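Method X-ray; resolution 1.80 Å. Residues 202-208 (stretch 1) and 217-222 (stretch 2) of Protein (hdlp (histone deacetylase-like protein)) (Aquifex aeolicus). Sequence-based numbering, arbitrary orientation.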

# COMPACT_ATOMS: atom_id res chain seq x y z
N LYS A 202 10.51 -1.15 -14.36
CA LYS A 202 9.67 0.05 -14.47
C LYS A 202 9.85 0.90 -13.23
O LYS A 202 10.41 0.44 -12.25
CB LYS A 202 8.20 -0.37 -14.60
CG LYS A 202 7.93 -1.19 -15.85
CD LYS A 202 7.10 -2.41 -15.53
CE LYS A 202 7.06 -3.37 -16.71
NZ LYS A 202 6.38 -4.65 -16.37
N GLY A 203 9.36 2.14 -13.26
CA GLY A 203 9.53 3.00 -12.11
C GLY A 203 10.48 4.17 -12.35
O GLY A 203 10.73 4.98 -11.46
N PHE A 204 11.03 4.26 -13.56
CA PHE A 204 11.96 5.34 -13.88
C PHE A 204 11.25 6.67 -14.12
O PHE A 204 10.10 6.71 -14.58
CB PHE A 204 12.85 4.98 -15.09
CG PHE A 204 13.73 3.79 -14.85
CD1 PHE A 204 13.24 2.50 -15.06
CD2 PHE A 204 15.02 3.95 -14.36
CE1 PHE A 204 14.03 1.39 -14.78
CE2 PHE A 204 15.82 2.84 -14.06
CZ PHE A 204 15.33 1.56 -14.27
N LEU A 205 11.95 7.75 -13.82
CA LEU A 205 11.44 9.11 -13.94
C LEU A 205 10.93 9.49 -15.32
O LEU A 205 10.01 10.28 -15.43
CB LEU A 205 12.52 10.10 -13.50
CG LEU A 205 12.24 11.60 -13.61
CD1 LEU A 205 11.03 11.98 -12.77
CD2 LEU A 205 13.47 12.35 -13.16
N GLU A 206 11.50 8.90 -16.37
CA GLU A 206 11.08 9.25 -17.73
C GLU A 206 9.77 8.61 -18.18
O GLU A 206 9.29 8.89 -19.27
CB GLU A 206 12.19 8.88 -18.73
CG GLU A 206 13.58 9.00 -18.15
CD GLU A 206 13.85 7.87 -17.16
OE1 GLU A 206 14.78 7.98 -16.35
OE2 GLU A 206 13.11 6.86 -17.23
N GLU A 207 9.20 7.74 -17.35
CA GLU A 207 7.93 7.10 -17.69
C GLU A 207 6.82 8.06 -17.27
O GLU A 207 6.39 8.06 -16.11
CB GLU A 207 7.80 5.76 -16.95
CG GLU A 207 8.77 4.69 -17.46
CD GLU A 207 9.13 3.70 -16.39
OE1 GLU A 207 8.24 3.32 -15.60
OE2 GLU A 207 10.30 3.28 -16.35
N ILE A 208 6.34 8.87 -18.22
CA ILE A 208 5.31 9.85 -17.91
C ILE A 208 3.99 9.59 -18.62
O ILE A 208 3.15 10.47 -18.70
CB ILE A 208 5.81 11.29 -18.22
CG1 ILE A 208 7.12 11.57 -17.47
CG2 ILE A 208 4.79 12.31 -17.77
CD1 ILE A 208 7.70 12.94 -17.72
N ASN A 217 1.45 10.55 -15.46
CA ASN A 217 2.07 9.50 -14.66
C ASN A 217 3.36 10.16 -14.19
O ASN A 217 4.08 10.74 -14.98
CB ASN A 217 2.37 8.25 -15.48
CG ASN A 217 2.96 7.14 -14.63
OD1 ASN A 217 4.18 6.93 -14.58
ND2 ASN A 217 2.09 6.42 -13.94
N LEU A 218 3.65 10.07 -12.89
CA LEU A 218 4.85 10.70 -12.39
C LEU A 218 5.52 9.79 -11.39
O LEU A 218 4.95 9.50 -10.34
CB LEU A 218 4.51 12.03 -11.69
CG LEU A 218 5.64 13.06 -11.54
CD1 LEU A 218 5.25 14.10 -10.50
CD2 LEU A 218 6.92 12.41 -11.13
N ASN A 219 6.71 9.31 -11.74
CA ASN A 219 7.49 8.45 -10.85
C ASN A 219 8.60 9.27 -10.23
O ASN A 219 9.29 10.01 -10.93
CB ASN A 219 8.14 7.27 -11.61
CG ASN A 219 7.13 6.27 -12.13
OD1 ASN A 219 6.12 6.00 -11.48
ND2 ASN A 219 7.42 5.68 -13.30
N ILE A 220 8.79 9.13 -8.92
CA ILE A 220 9.85 9.87 -8.23
C ILE A 220 10.77 8.77 -7.65
O ILE A 220 10.58 8.31 -6.52
CB ILE A 220 9.26 10.73 -7.09
CG1 ILE A 220 8.22 11.72 -7.65
CG2 ILE A 220 10.38 11.42 -6.34
CD1 ILE A 220 8.78 12.86 -8.49
N PRO A 221 11.80 8.35 -8.41
CA PRO A 221 12.71 7.31 -7.92
C PRO A 221 13.66 7.91 -6.91
O PRO A 221 14.22 8.98 -7.16
CB PRO A 221 13.44 6.86 -9.21
CG PRO A 221 12.64 7.53 -10.34
CD PRO A 221 12.26 8.82 -9.72
N LEU A 222 13.84 7.24 -5.77
CA LEU A 222 14.69 7.74 -4.70
C LEU A 222 15.83 6.79 -4.34
O LEU A 222 15.71 5.58 -4.49
CB LEU A 222 13.83 8.04 -3.48
CG LEU A 222 12.82 9.15 -3.83
CD1 LEU A 222 11.76 9.28 -2.72
CD2 LEU A 222 13.56 10.46 -4.02
O HOH W 1 7.43 9.91 -14.28

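Residues 217-222 form a strand, whereas 202-208 have no regular secondary structure and fold around a type I turn from Phe204 to Glu207. Together the two stretches bury 391 Å². The backbones make no direct hydrogen bond to each other; the side chain of Asn219 and a bridging water make the clear polar links.

Asn219 makes a direct hydrogen bond to the turn; its CA-to-CB bond points toward the other stretch. With chi1 in the m well, ND2 of Asn219 donates to O of Phe204 at 3.1 Å and a nearly straight 170°. That same carbonyl accepts the turn's own bond, from N of Glu207 to O of Phe204 (3.1 Å), so the strand grips the turn at the oxygen that closes it. Asparagine suits the site because its short side chain carries an amide donor to a backbone acceptor while CB of Asn219 packs 3.5 Å from O of Gly203.

Glu207 braces the loop from within. Its carboxylate reaches back to two successive backbone amides: N of Gly203 donates to OE1 of Glu207 at 2.8 Å, and N of Phe204 donates to OE2 of Glu207 at 3.0 Å. Two carboxylate oxygens can serve two neighbouring amides at once. Gly203 is itself required by its backbone, for at phi 111° and psi 0° a CB would be jammed against the preceding carbonyl oxygen.

The water ties backbone to backbone. It accepts from N of Asn219 (2.7 Å) and donates to O of Leu205 and O of Glu207 (each 2.8 Å to the water oxygen), thereby joining the strand to two carbonyls of the turn where direct pairing is absent. Farther along, O of Glu207 lies 2.9 Å from the side-chain amide of Asn217 (the atom modelled as OD1), whose orientation is uncertain. Beside it, CA of Ile208 makes a CA-H...O contact with O of Asn217 at 3.3 Å.

Apolar packing completes the contact. CB of Leu205 sits 4.0 Å from CD of Pro221, and CD1 of Leu205 lies 4.4 Å from CD2 of Leu218. A branched apolar side chain suits position 205, since Leu205 can meet the ring of Pro221 with CB and the methyl of Leu218 with CD1. Pro221, whose CA-to-CB bond points toward the loop, offers a compact apolar ring, with CG of Pro221 3.4 Å from O of Gly203 and 3.6 Å from N of Leu205. Leu205, with chi1 t and chi2 p, also places its CD1 3.2 Å from O of Asn219. This packing has a price: the contact buries that carbonyl oxygen, which has no polar partner in the model.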